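Local coordinates for protein BlEst2 (Bacillus licheniformis, PDB 6WPX) that probably hydrolyses ester bonds as a lipase or esterase of the alpha/beta-hydrolase class, held in check in this propeptide form by its C-terminal domain, at residues Asn403-Glu417 with Lys443-Thr457. Residues are numbered along the deposited sequence; the frame is centred on the assembly and turned at random.
Sequences NLANVKASVRSIRYE and KAGMYSVTIDLSGKT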
# COMPACT_ATOMS: atom_id res chain seq x y z
N ASN A 403 -11.23 -3.76 -29.17
CA ASN A 403 -12.42 -4.46 -29.68
C ASN A 403 -13.59 -4.32 -28.69
O ASN A 403 -14.53 -5.12 -28.71
CB ASN A 403 -12.11 -5.92 -30.05
CG ASN A 403 -11.44 -6.74 -28.98
OD1 ASN A 403 -11.72 -6.61 -27.78
ND2 ASN A 403 -10.56 -7.65 -29.38
N LEU A 404 -13.51 -3.28 -27.81
CA LEU A 404 -14.54 -2.91 -26.84
C LEU A 404 -15.56 -1.98 -27.51
O LEU A 404 -15.17 -1.05 -28.23
CB LEU A 404 -13.94 -2.22 -25.61
CG LEU A 404 -13.12 -3.07 -24.64
CD1 LEU A 404 -12.81 -2.30 -23.37
CD2 LEU A 404 -13.83 -4.36 -24.29
N ALA A 405 -16.85 -2.26 -27.23
CA ALA A 405 -18.02 -1.58 -27.83
C ALA A 405 -18.89 -0.85 -26.79
O ALA A 405 -19.10 -1.40 -25.71
CB ALA A 405 -18.85 -2.60 -28.55
N ASN A 406 -19.39 0.33 -27.18
CA ASN A 406 -20.30 1.20 -26.40
C ASN A 406 -19.65 1.56 -25.05
O ASN A 406 -20.36 1.50 -24.04
CB ASN A 406 -21.67 0.55 -26.20
CG ASN A 406 -22.25 -0.14 -27.43
OD1 ASN A 406 -21.81 0.07 -28.55
ND2 ASN A 406 -23.23 -1.00 -27.23
N VAL A 407 -18.40 2.00 -25.07
CA VAL A 407 -17.66 2.27 -23.80
C VAL A 407 -18.04 3.60 -23.17
O VAL A 407 -17.85 4.63 -23.79
CB VAL A 407 -16.12 2.20 -23.96
CG1 VAL A 407 -15.44 2.57 -22.65
CG2 VAL A 407 -15.62 0.88 -24.49
N LYS A 408 -18.45 3.55 -21.90
CA LYS A 408 -18.82 4.74 -21.14
C LYS A 408 -17.88 4.85 -19.92
O LYS A 408 -17.36 3.83 -19.45
CB LYS A 408 -20.28 4.68 -20.67
CG LYS A 408 -21.30 4.82 -21.81
CD LYS A 408 -21.58 6.28 -22.18
CE LYS A 408 -22.49 6.39 -23.38
NZ LYS A 408 -22.57 7.79 -23.88
N ALA A 409 -17.65 6.10 -19.44
CA ALA A 409 -16.80 6.40 -18.30
C ALA A 409 -17.39 7.51 -17.47
O ALA A 409 -17.60 8.61 -17.98
CB ALA A 409 -15.42 6.80 -18.77
N SER A 410 -17.67 7.24 -16.20
CA SER A 410 -18.20 8.24 -15.26
C SER A 410 -17.08 8.54 -14.25
O SER A 410 -16.40 7.62 -13.79
CB SER A 410 -19.48 7.76 -14.59
OG SER A 410 -19.24 6.60 -13.81
N VAL A 411 -16.83 9.81 -13.99
CA VAL A 411 -15.75 10.25 -13.12
C VAL A 411 -16.23 10.77 -11.76
O VAL A 411 -17.14 11.59 -11.70
CB VAL A 411 -14.88 11.30 -13.86
CG1 VAL A 411 -13.80 11.88 -12.95
CG2 VAL A 411 -14.25 10.69 -15.10
N ARG A 412 -15.62 10.27 -10.67
CA ARG A 412 -15.81 10.70 -9.28
C ARG A 412 -14.42 11.08 -8.81
O ARG A 412 -13.47 10.36 -9.10
CB ARG A 412 -16.38 9.57 -8.40
CG ARG A 412 -17.88 9.43 -8.54
CD ARG A 412 -18.39 8.10 -7.99
NE ARG A 412 -19.74 7.86 -8.50
CZ ARG A 412 -20.85 8.17 -7.85
NH1 ARG A 412 -22.03 7.99 -8.42
NH2 ARG A 412 -20.79 8.67 -6.62
N SER A 413 -14.27 12.25 -8.19
CA SER A 413 -12.95 12.67 -7.75
C SER A 413 -12.97 13.41 -6.41
O SER A 413 -14.01 13.91 -5.98
CB SER A 413 -12.28 13.53 -8.82
OG SER A 413 -13.05 14.69 -9.05
N ILE A 414 -11.82 13.40 -5.73
CA ILE A 414 -11.59 14.13 -4.48
C ILE A 414 -10.24 14.82 -4.62
O ILE A 414 -9.26 14.19 -5.03
CB ILE A 414 -11.62 13.30 -3.16
CG1 ILE A 414 -12.89 12.46 -3.01
CG2 ILE A 414 -11.46 14.21 -1.93
CD1 ILE A 414 -12.77 11.25 -1.98
N ARG A 415 -10.20 16.11 -4.29
CA ARG A 415 -8.97 16.88 -4.23
C ARG A 415 -8.77 17.26 -2.76
O ARG A 415 -9.66 17.82 -2.13
CB ARG A 415 -9.00 18.12 -5.15
CG ARG A 415 -7.64 18.82 -5.19
CD ARG A 415 -7.67 20.10 -6.00
NE ARG A 415 -8.76 21.00 -5.60
CZ ARG A 415 -8.65 21.94 -4.67
NH1 ARG A 415 -7.50 22.12 -4.04
NH2 ARG A 415 -9.69 22.70 -4.36
N TYR A 416 -7.61 16.89 -2.22
CA TYR A 416 -7.19 17.14 -0.85
C TYR A 416 -6.11 18.21 -0.85
O TYR A 416 -5.35 18.31 -1.80
CB TYR A 416 -6.59 15.88 -0.21
CG TYR A 416 -7.49 14.67 -0.17
CD1 TYR A 416 -7.54 13.77 -1.24
CD2 TYR A 416 -8.26 14.39 0.96
CE1 TYR A 416 -8.34 12.64 -1.19
CE2 TYR A 416 -9.11 13.28 0.99
CZ TYR A 416 -9.11 12.39 -0.07
OH TYR A 416 -9.92 11.27 -0.03
N GLU A 417 -6.03 18.97 0.25
CA GLU A 417 -5.03 20.02 0.48
C GLU A 417 -4.54 19.83 1.89
O GLU A 417 -5.36 19.82 2.81
CB GLU A 417 -5.65 21.41 0.41
CG GLU A 417 -5.77 21.99 -0.97
CD GLU A 417 -6.41 23.37 -0.94
OE1 GLU A 417 -6.07 24.17 -0.03
OE2 GLU A 417 -7.24 23.65 -1.83
N LYS A 443 -5.29 22.99 -10.16
CA LYS A 443 -5.09 23.34 -8.75
C LYS A 443 -4.11 22.41 -8.03
O LYS A 443 -4.11 21.19 -8.26
CB LYS A 443 -6.43 23.34 -8.01
CG LYS A 443 -7.26 24.60 -8.21
CD LYS A 443 -8.55 24.54 -7.40
CE LYS A 443 -9.37 25.80 -7.54
NZ LYS A 443 -10.57 25.76 -6.66
N ALA A 444 -3.32 22.98 -7.11
CA ALA A 444 -2.39 22.22 -6.28
C ALA A 444 -3.17 21.30 -5.31
O ALA A 444 -4.32 21.60 -4.97
CB ALA A 444 -1.48 23.17 -5.51
N GLY A 445 -2.57 20.16 -4.95
CA GLY A 445 -3.15 19.18 -4.03
C GLY A 445 -3.06 17.71 -4.42
O GLY A 445 -2.58 17.37 -5.50
N MET A 446 -3.56 16.83 -3.54
CA MET A 446 -3.60 15.38 -3.76
C MET A 446 -4.94 15.06 -4.38
O MET A 446 -5.98 15.35 -3.78
CB MET A 446 -3.53 14.59 -2.44
CG MET A 446 -2.19 14.03 -2.08
SD MET A 446 -1.23 13.23 -3.38
CE MET A 446 -2.21 11.91 -3.82
N TYR A 447 -4.93 14.42 -5.54
CA TYR A 447 -6.15 14.03 -6.22
C TYR A 447 -6.33 12.53 -6.15
O TYR A 447 -5.38 11.76 -6.28
CB TYR A 447 -6.06 14.38 -7.71
CG TYR A 447 -6.14 15.85 -8.02
CD1 TYR A 447 -5.01 16.66 -7.89
CD2 TYR A 447 -7.32 16.42 -8.48
CE1 TYR A 447 -5.08 18.02 -8.19
CE2 TYR A 447 -7.38 17.77 -8.81
CZ TYR A 447 -6.25 18.56 -8.68
OH TYR A 447 -6.32 19.90 -8.98
N SER A 448 -7.57 12.12 -6.02
CA SER A 448 -7.91 10.73 -6.18
C SER A 448 -9.02 10.74 -7.22
O SER A 448 -10.01 11.43 -7.05
CB SER A 448 -8.37 10.09 -4.88
OG SER A 448 -8.74 8.78 -5.25
N VAL A 449 -8.81 10.06 -8.35
CA VAL A 449 -9.78 10.01 -9.42
C VAL A 449 -10.26 8.60 -9.61
O VAL A 449 -9.45 7.70 -9.78
CB VAL A 449 -9.27 10.66 -10.73
CG1 VAL A 449 -10.41 10.78 -11.75
CG2 VAL A 449 -8.65 12.03 -10.46
N THR A 450 -11.57 8.41 -9.55
CA THR A 450 -12.23 7.13 -9.78
C THR A 450 -12.93 7.21 -11.12
O THR A 450 -13.84 8.02 -11.29
CB THR A 450 -13.19 6.79 -8.64
OG1 THR A 450 -12.44 6.61 -7.44
CG2 THR A 450 -13.94 5.50 -8.91
N ILE A 451 -12.55 6.34 -12.06
CA ILE A 451 -13.15 6.28 -13.39
C ILE A 451 -13.88 4.96 -13.50
O ILE A 451 -13.24 3.90 -13.51
CB ILE A 451 -12.12 6.49 -14.54
CG1 ILE A 451 -11.35 7.84 -14.39
CG2 ILE A 451 -12.79 6.39 -15.93
CD1 ILE A 451 -9.93 7.64 -13.94
N ASP A 452 -15.21 5.01 -13.56
CA ASP A 452 -16.01 3.80 -13.72
C ASP A 452 -16.31 3.56 -15.18
O ASP A 452 -16.98 4.37 -15.82
CB ASP A 452 -17.30 3.84 -12.88
CG ASP A 452 -17.04 3.22 -11.51
OD1 ASP A 452 -16.98 1.97 -11.43
OD2 ASP A 452 -16.83 3.99 -10.54
N LEU A 453 -15.78 2.45 -15.70
CA LEU A 453 -15.93 2.01 -17.08
C LEU A 453 -16.98 0.94 -17.20
O LEU A 453 -17.02 0.01 -16.40
CB LEU A 453 -14.61 1.46 -17.62
CG LEU A 453 -13.41 2.39 -17.73
CD1 LEU A 453 -12.23 1.66 -18.32
CD2 LEU A 453 -13.70 3.59 -18.63
N SER A 454 -17.80 1.05 -18.25
CA SER A 454 -18.83 0.09 -18.61
C SER A 454 -18.88 0.00 -20.14
O SER A 454 -18.42 0.90 -20.84
CB SER A 454 -20.19 0.54 -18.08
OG SER A 454 -20.54 1.81 -18.60
N GLY A 455 -19.48 -1.07 -20.63
CA GLY A 455 -19.67 -1.34 -22.04
C GLY A 455 -19.83 -2.82 -22.32
O GLY A 455 -20.18 -3.59 -21.43
N LYS A 456 -19.54 -3.21 -23.55
CA LYS A 456 -19.65 -4.59 -24.00
C LYS A 456 -18.31 -5.07 -24.51
O LYS A 456 -17.55 -4.26 -25.04
CB LYS A 456 -20.66 -4.65 -25.15
CG LYS A 456 -22.07 -5.06 -24.76
CD LYS A 456 -23.05 -4.86 -25.93
CE LYS A 456 -22.65 -5.56 -27.21
NZ LYS A 456 -23.59 -5.30 -28.33
N THR A 457 -18.04 -6.38 -24.38
CA THR A 457 -16.82 -7.00 -24.91
C THR A 457 -17.06 -7.39 -26.39
O THR A 457 -18.18 -7.19 -26.89
CB THR A 457 -16.39 -8.22 -24.05
OG1 THR A 457 -17.30 -9.31 -24.27
CG2 THR A 457 -16.32 -7.90 -22.55
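R415 lies along the ring of Y447, its non-hydrogen-bonded partner on the neighbouring antiparallel strand. With CG anti to the backbone N (chi1 -174°), the chain starts over the tyrosine, R415 CB near Y447 CE2. R415 CG makes a CH-pi contact, 3.8 Å from the centroid of the Y447 ring. R415 CD passes on to the phenol end, 3.3 Å from Y447 OH. A bend at chi3 (51°) then turns the guanidinium out of line with the ring, the two planes 54° apart. K443 crosses it at about a right angle, its aliphatic CD over one guanidinium face, against R415 NE and CZ, with K443 CB also near NE. R415 NH1 gives a weak bond to A444 O and, in the guanidinium plane, a salt bridge of 2.7 Å to E417 OE2; NH2 has a long, weak ion pair with E423. Cut back to an alanine, this position would keep its CB by the ring, but Y447 would probably lose the CG and CD that lie over it, and E417 its charged mate.

The two strands, 407-417 and 445-456, are inner strands of an antiparallel sheet in the C-terminal region, flanked by 420-431 and 462-473, and paired backbone bonds run from Y416-M446 to A405-K456. A beta bulge between A405 and K408 shifts the register. Opposite it G455 avoids a clash, since a CB would run into A405 O.

Beyond S413 the face carrying R415 turns apolar: V411 CG1 meets V449 CG1 at 3.8 Å, and A409 CB, short enough to admit a leucine, touches L453 CD2 at 3.6 Å. Helix 432-438 packs on this side through I432 and L435. On the other face D452, its CB 3.5 Å from S410 OG, spends its buried carboxylate on R293, T466 and W161, while Y416 directs its hydroxyl to Y158 O and K172.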